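Local coordinates for protein Orf34 (Pseudomonas syringae pv. syringae, PDB 5KLP) that acetylates serine and threonine residues of host proteins, including tubulin, with acetyl-CoA as acetyl donor and inositol hexakisphosphate as cofactor, impairing the host microtubule network and immunity, at residues A71-R79 with E332-A340. The protein carries 10 engineered substitutions. Sequence-based numbering, arbitrary orientation.
Sequences AMVYIENQR and EIKRVLAAA. Engineered in segment 332-340: A339 (natural residue Glu), A340 (natural residue Glu). With IHP (inositol hexakisphosphate), chain D.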
ATOM      1  N   ALA A  71      11.811  -3.821 -10.980  1.00 24.11           N
ATOM      2  CA  ALA A  71      12.594  -2.702 -11.503  1.00 26.10           C
ATOM      3  C   ALA A  71      12.348  -1.440 -10.682  1.00 25.87           C
ATOM      4  O   ALA A  71      13.279  -0.697 -10.364  1.00 22.85           O
ATOM      5  CB  ALA A  71      12.276  -2.456 -12.965  1.00 21.58           C
HETATM    6  N   MSE A  72      11.096  -1.201 -10.318  1.00 23.21           N
HETATM    7  CA  MSE A  72      10.781  -0.023  -9.535  1.00 22.62           C
HETATM    8  C   MSE A  72      11.292  -0.163  -8.106  1.00 22.78           C
HETATM    9  O   MSE A  72      11.764   0.803  -7.506  1.00 19.85           O
HETATM   10  CB  MSE A  72       9.276   0.241  -9.556  1.00 24.13           C
HETATM   11  CG  MSE A  72       8.760   0.621 -10.929  1.00 25.84           C
HETATM   12 SE   MSE A  72       6.805   0.729 -10.960  1.00 39.13          SE
HETATM   13  CE  MSE A  72       6.398  -1.159 -11.201  1.00 49.18           C
ATOM     14  N   VAL A  73      11.213  -1.366  -7.554  1.00 18.82           N
ATOM     15  CA  VAL A  73      11.741  -1.588  -6.206  1.00 19.88           C
ATOM     16  C   VAL A  73      13.242  -1.332  -6.157  1.00 24.78           C
ATOM     17  O   VAL A  73      13.755  -0.666  -5.248  1.00 23.00           O
ATOM     18  CB  VAL A  73      11.455  -3.020  -5.730  1.00 24.55           C
ATOM     19  CG1 VAL A  73      12.323  -3.368  -4.532  1.00 23.99           C
ATOM     20  CG2 VAL A  73       9.974  -3.190  -5.423  1.00 16.61           C
ATOM     21  N   TYR A  74      13.942  -1.870  -7.153  1.00 21.98           N
ATOM     22  CA  TYR A  74      15.388  -1.710  -7.280  1.00 24.05           C
ATOM     23  C   TYR A  74      15.775  -0.217  -7.335  1.00 22.47           C
ATOM     24  O   TYR A  74      16.747   0.212  -6.715  1.00 25.70           O
ATOM     25  CB  TYR A  74      15.887  -2.471  -8.509  1.00 29.32           C
ATOM     26  CG  TYR A  74      17.380  -2.442  -8.688  1.00 35.93           C
ATOM     27  CD1 TYR A  74      18.197  -3.223  -7.880  1.00 39.70           C
ATOM     28  CD2 TYR A  74      17.974  -1.680  -9.680  1.00 39.35           C
ATOM     29  CE1 TYR A  74      19.567  -3.224  -8.038  1.00 42.64           C
ATOM     30  CE2 TYR A  74      19.347  -1.681  -9.851  1.00 45.53           C
ATOM     31  CZ  TYR A  74      20.134  -2.453  -9.026  1.00 42.77           C
ATOM     32  OH  TYR A  74      21.493  -2.449  -9.183  1.00 50.17           O
ATOM     33  N   ILE A  75      15.027   0.567  -8.106  1.00 23.70           N
ATOM     34  CA  ILE A  75      15.288   2.001  -8.240  1.00 24.73           C
ATOM     35  C   ILE A  75      15.001   2.755  -6.930  1.00 20.95           C
ATOM     36  O   ILE A  75      15.782   3.589  -6.472  1.00 22.26           O
ATOM     37  CB  ILE A  75      14.392   2.629  -9.345  1.00 30.98           C
ATOM     38  CG1 ILE A  75      14.797   2.142 -10.739  1.00 38.55           C
ATOM     39  CG2 ILE A  75      14.395   4.140  -9.250  1.00 25.21           C
ATOM     40  CD1 ILE A  75      16.213   2.397 -11.093  1.00 39.59           C
ATOM     41  N   GLU A  76      13.887   2.423  -6.302  1.00 20.01           N
ATOM     42  CA  GLU A  76      13.487   3.144  -5.099  1.00 25.45           C
ATOM     43  C   GLU A  76      14.419   2.831  -3.927  1.00 20.88           C
ATOM     44  O   GLU A  76      14.708   3.701  -3.108  1.00 22.85           O
ATOM     45  CB  GLU A  76      12.037   2.814  -4.737  1.00 25.52           C
ATOM     46  CG  GLU A  76      10.967   3.447  -5.639  1.00 30.27           C
ATOM     47  CD  GLU A  76      10.989   4.987  -5.642  1.00 28.50           C
ATOM     48  OE1 GLU A  76      11.699   5.597  -4.820  1.00 26.02           O
ATOM     49  OE2 GLU A  76      10.259   5.596  -6.450  1.00 25.73           O
ATOM     50  N   ASN A  77      14.938   1.605  -3.876  1.00 20.03           N
ATOM     51  CA  ASN A  77      15.903   1.260  -2.843  1.00 20.51           C
ATOM     52  C   ASN A  77      17.170   2.097  -2.953  1.00 29.65           C
ATOM     53  O   ASN A  77      17.819   2.402  -1.947  1.00 26.53           O
ATOM     54  CB  ASN A  77      16.259  -0.224  -2.903  1.00 26.75           C
ATOM     55  CG  ASN A  77      15.278  -1.083  -2.141  1.00 30.90           C
ATOM     56  OD1 ASN A  77      14.625  -0.615  -1.202  1.00 21.54           O
ATOM     57  ND2 ASN A  77      15.175  -2.353  -2.527  1.00 24.34           N
ATOM     58  N   GLN A  78      17.514   2.455  -4.183  1.00 34.76           N
ATOM     59  CA  GLN A  78      18.657   3.309  -4.452  1.00 37.93           C
ATOM     60  C   GLN A  78      18.364   4.767  -4.162  1.00 34.57           C
ATOM     61  O   GLN A  78      19.205   5.447  -3.601  1.00 28.63           O
ATOM     62  CB  GLN A  78      19.114   3.143  -5.893  1.00 45.88           C
ATOM     63  CG  GLN A  78      19.564   1.736  -6.164  1.00 60.07           C
ATOM     64  CD  GLN A  78      20.635   1.271  -5.201  1.00 69.60           C
ATOM     65  OE1 GLN A  78      20.393   0.408  -4.356  1.00 74.28           O
ATOM     66  NE2 GLN A  78      21.825   1.849  -5.316  1.00 68.92           N
ATOM     67  N   ARG A  79      17.185   5.245  -4.561  1.00 22.81           N
ATOM     68  CA  ARG A  79      16.819   6.642  -4.327  1.00 36.22           C
ATOM     69  C   ARG A  79      16.770   6.939  -2.827  1.00 36.96           C
ATOM     70  O   ARG A  79      17.108   8.037  -2.391  1.00 34.84           O
ATOM     71  CB  ARG A  79      15.452   6.981  -4.945  1.00 29.96           C
ATOM     72  CG  ARG A  79      15.402   6.854  -6.466  1.00 29.33           C
ATOM     73  CD  ARG A  79      14.079   7.328  -7.089  1.00 23.33           C
ATOM     74  NE  ARG A  79      13.745   8.714  -6.749  1.00 24.24           N
ATOM     75  CZ  ARG A  79      12.923   9.105  -5.778  1.00 35.79           C
ATOM     76  NH1 ARG A  79      12.303   8.218  -5.002  1.00 34.42           N
ATOM     77  NH2 ARG A  79      12.720  10.404  -5.585  1.00 33.33           N
ATOM     78  N   GLU A 332       6.713   6.610 -11.106  1.00 20.25           N
ATOM     79  CA  GLU A 332       7.613   5.486 -10.865  1.00 20.12           C
ATOM     80  C   GLU A 332       8.317   5.019 -12.145  1.00 19.96           C
ATOM     81  O   GLU A 332       9.503   4.720 -12.131  1.00 21.38           O
ATOM     82  CB  GLU A 332       6.849   4.334 -10.234  1.00 18.58           C
ATOM     83  CG  GLU A 332       6.337   4.696  -8.856  1.00 22.03           C
ATOM     84  CD  GLU A 332       7.442   5.275  -7.996  1.00 30.17           C
ATOM     85  OE1 GLU A 332       8.262   4.472  -7.489  1.00 24.95           O
ATOM     86  OE2 GLU A 332       7.501   6.521  -7.839  1.00 26.76           O
ATOM     87  N   ILE A 333       7.573   4.959 -13.240  1.00 19.03           N
ATOM     88  CA  ILE A 333       8.148   4.544 -14.523  1.00 21.54           C
ATOM     89  C   ILE A 333       9.199   5.554 -14.960  1.00 23.90           C
ATOM     90  O   ILE A 333      10.311   5.184 -15.372  1.00 22.86           O
ATOM     91  CB  ILE A 333       7.052   4.392 -15.581  1.00 23.04           C
ATOM     92  CG1 ILE A 333       6.080   3.291 -15.146  1.00 23.45           C
ATOM     93  CG2 ILE A 333       7.648   4.091 -16.956  1.00 26.89           C
ATOM     94  CD1 ILE A 333       4.895   3.129 -16.049  1.00 22.56           C
ATOM     95  N   LYS A 334       8.864   6.832 -14.805  1.00 22.47           N
ATOM     96  CA  LYS A 334       9.819   7.907 -15.062  1.00 26.32           C
ATOM     97  C   LYS A 334      11.098   7.727 -14.229  1.00 22.44           C
ATOM     98  O   LYS A 334      12.206   7.839 -14.745  1.00 26.07           O
ATOM     99  CB  LYS A 334       9.181   9.265 -14.759  1.00 25.74           C
ATOM    100  CG  LYS A 334      10.061  10.471 -15.079  1.00 33.63           C
ATOM    101  CD  LYS A 334       9.502  11.729 -14.417  1.00 44.41           C
ATOM    102  CE  LYS A 334      10.452  12.911 -14.553  1.00 57.39           C
ATOM    103  NZ  LYS A 334       9.798  14.203 -14.181  1.00 64.57           N
ATOM    104  N   ARG A 335      10.955   7.426 -12.947  1.00 22.22           N
ATOM    105  CA  ARG A 335      12.136   7.214 -12.122  1.00 26.10           C
ATOM    106  C   ARG A 335      12.979   6.044 -12.643  1.00 25.64           C
ATOM    107  O   ARG A 335      14.206   6.112 -12.650  1.00 24.83           O
ATOM    108  CB  ARG A 335      11.730   7.001 -10.673  1.00 21.28           C
ATOM    109  CG  ARG A 335      11.345   8.305  -9.991  1.00 25.51           C
ATOM    110  CD  ARG A 335      10.718   8.060  -8.612  1.00 21.17           C
ATOM    111  NE  ARG A 335      10.301   9.323  -8.023  1.00 21.85           N
ATOM    112  CZ  ARG A 335       9.672   9.431  -6.857  1.00 31.49           C
ATOM    113  NH1 ARG A 335       9.408   8.346  -6.141  1.00 20.58           N
ATOM    114  NH2 ARG A 335       9.322  10.629  -6.410  1.00 22.34           N
ATOM    115  N   VAL A 336      12.319   4.976 -13.083  1.00 22.58           N
ATOM    116  CA  VAL A 336      13.053   3.838 -13.634  1.00 24.31           C
ATOM    117  C   VAL A 336      13.770   4.221 -14.931  1.00 28.17           C
ATOM    118  O   VAL A 336      14.975   3.977 -15.080  1.00 28.00           O
ATOM    119  CB  VAL A 336      12.132   2.650 -13.896  1.00 24.21           C
ATOM    120  CG1 VAL A 336      12.897   1.557 -14.630  1.00 25.98           C
ATOM    121  CG2 VAL A 336      11.596   2.122 -12.580  1.00 25.68           C
ATOM    122  N   LEU A 337      13.047   4.861 -15.847  1.00 25.22           N
ATOM    123  CA  LEU A 337      13.614   5.189 -17.155  1.00 29.39           C
ATOM    124  C   LEU A 337      14.702   6.246 -17.025  1.00 28.75           C
ATOM    125  O   LEU A 337      15.657   6.274 -17.817  1.00 26.60           O
ATOM    126  CB  LEU A 337      12.524   5.649 -18.129  1.00 31.15           C
ATOM    127  CG  LEU A 337      11.571   4.534 -18.565  1.00 26.68           C
ATOM    128  CD1 LEU A 337      10.505   5.066 -19.521  1.00 29.60           C
ATOM    129  CD2 LEU A 337      12.350   3.373 -19.200  1.00 28.38           C
ATOM    130  N   ALA A 338      14.565   7.111 -16.026  1.00 24.65           N
ATOM    131  CA  ALA A 338      15.557   8.161 -15.794  1.00 31.54           C
ATOM    132  C   ALA A 338      16.920   7.539 -15.469  1.00 31.84           C
ATOM    133  O   ALA A 338      17.968   8.025 -15.914  1.00 30.84           O
ATOM    134  CB  ALA A 338      15.108   9.085 -14.684  1.00 30.12           C
ATOM    135  N   ALA A 339      16.915   6.469 -14.682  1.00 30.18           N
ATOM    136  CA  ALA A 339      18.162   5.758 -14.411  1.00 36.54           C
ATOM    137  C   ALA A 339      18.713   5.122 -15.693  1.00 34.43           C
ATOM    138  O   ALA A 339      19.921   5.118 -15.933  1.00 34.69           O
ATOM    139  CB  ALA A 339      17.949   4.696 -13.343  1.00 24.67           C
ATOM    140  N   ALA A 340      17.822   4.582 -16.517  1.00 32.98           N
ATOM    141  CA  ALA A 340      18.253   3.891 -17.727  1.00 34.49           C
ATOM    142  C   ALA A 340      18.736   4.872 -18.799  1.00 33.45           C
ATOM    143  O   ALA A 340      19.503   4.499 -19.700  1.00 31.21           O
ATOM    144  CB  ALA A 340      17.115   3.021 -18.270  1.00 30.76           C
TER
HETATM  145  C1  IHP D 401       7.929  12.972  -4.711  1.00 32.19           C
HETATM  146  C2  IHP D 401       6.643  12.057  -4.478  1.00 29.30           C
HETATM  147  C3  IHP D 401       5.193  12.495  -4.915  1.00 41.92           C
HETATM  148  C4  IHP D 401       5.116  13.979  -5.507  1.00 35.79           C
HETATM  149  C5  IHP D 401       6.236  14.945  -5.170  1.00 35.34           C
HETATM  150  C6  IHP D 401       7.515  14.226  -5.578  1.00 41.40           C
HETATM  151  O11 IHP D 401       8.549  13.269  -3.598  1.00 41.17           O
HETATM  152  P1  IHP D 401      10.141  12.976  -3.101  1.00 32.60           P
HETATM  153  O21 IHP D 401      10.162  12.603  -1.620  1.00 42.79           O
HETATM  154  O31 IHP D 401      10.984  14.241  -3.290  1.00 48.03           O
HETATM  155  O41 IHP D 401      10.845  11.859  -3.853  1.00 36.45           O
HETATM  156  O12 IHP D 401       6.612  11.480  -3.228  1.00 22.03           O
HETATM  157  P2  IHP D 401       6.718   9.801  -3.156  1.00 23.28           P
HETATM  158  O22 IHP D 401       8.045   9.337  -3.792  1.00 22.89           O
HETATM  159  O32 IHP D 401       6.624   9.219  -1.741  1.00 22.79           O
HETATM  160  O42 IHP D 401       5.604   9.200  -4.046  1.00 18.87           O
HETATM  161  O13 IHP D 401       4.465  12.374  -3.877  1.00 45.75           O
HETATM  162  P3  IHP D 401       3.118  11.460  -3.439  1.00 22.02           P
HETATM  163  O23 IHP D 401       3.227   9.935  -3.474  1.00 21.35           O
HETATM  164  O33 IHP D 401       3.151  11.932  -1.987  1.00 18.70           O
HETATM  165  O43 IHP D 401       1.825  11.883  -4.131  1.00 19.28           O
HETATM  166  O14 IHP D 401       3.933  14.557  -5.250  1.00 25.15           O
HETATM  167  P4  IHP D 401       2.720  14.602  -6.324  1.00 26.68           P
HETATM  168  O24 IHP D 401       1.970  13.270  -6.385  1.00 24.27           O
HETATM  169  O34 IHP D 401       1.723  15.740  -6.021  1.00 27.00           O
HETATM  170  O44 IHP D 401       3.261  14.874  -7.740  1.00 29.35           O
HETATM  171  O15 IHP D 401       6.212  15.488  -3.942  1.00 36.84           O
HETATM  172  P5  IHP D 401       5.914  17.142  -3.651  1.00 40.09           P
HETATM  173  O25 IHP D 401       5.374  17.826  -4.912  1.00 37.03           O
HETATM  174  O35 IHP D 401       4.853  17.323  -2.531  1.00 28.82           O
HETATM  175  O45 IHP D 401       7.178  17.897  -3.225  1.00 43.87           O
HETATM  176  O16 IHP D 401       8.526  15.087  -5.670  1.00 55.05           O
HETATM  177  P6  IHP D 401       9.736  14.996  -6.766  1.00 40.23           P
HETATM  178  O26 IHP D 401       9.202  14.491  -8.105  1.00 44.34           O
HETATM  179  O36 IHP D 401      10.400  16.368  -6.984  1.00 54.26           O
HETATM  180  O46 IHP D 401      10.833  14.038  -6.287  1.00 42.01           O
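M72 and V336 mark the point where segments 71-79 and 332-340, on helices 61-79 and 324-340, cross, their axes 9.3 Å apart at 76° and the CA atoms of these two residues 6.1 Å apart. V336 CG2 fills the apolar half of the crossing, 3.6 Å from M72 CG and close to I75 CG1. The CD1 end of I75 reaches CB of the engineered A339, while, with chi2 anti (173°), M72 SE reaches to 3.7 Å from E332 CB.

Toward the ligand the contact becomes polar. R335 runs extended from CG to NE, and its NH1 donates to E76 OE2 at 2.9 Å, meeting it on the syn side, somewhat out of the carboxylate plane. E76 OE1 takes NH1 of R79 through its syn lone pair, so one carboxylate grips both arginines. Its OE2 also lies 2.5 Å from E332 OE1 with the two carboxylates nearly coplanar, a separation at which one acid probably carries a proton. A bend at chi3 lays the R79 guanidinium flat on that of R335, centres 3.4 Å apart. Phosphate charge probably offsets that of the stacked pair: R79 NH2 bonds to IHP O41 at 2.9 Å, and both NH1 and NH2 of R335 bond to IHP O22. Together with K26, K199, K202 and K262, the stacked arginines build the basic inositol hexakisphosphate site of this YopJ-family acetyltransferase, uniting the two helices at the cofactor.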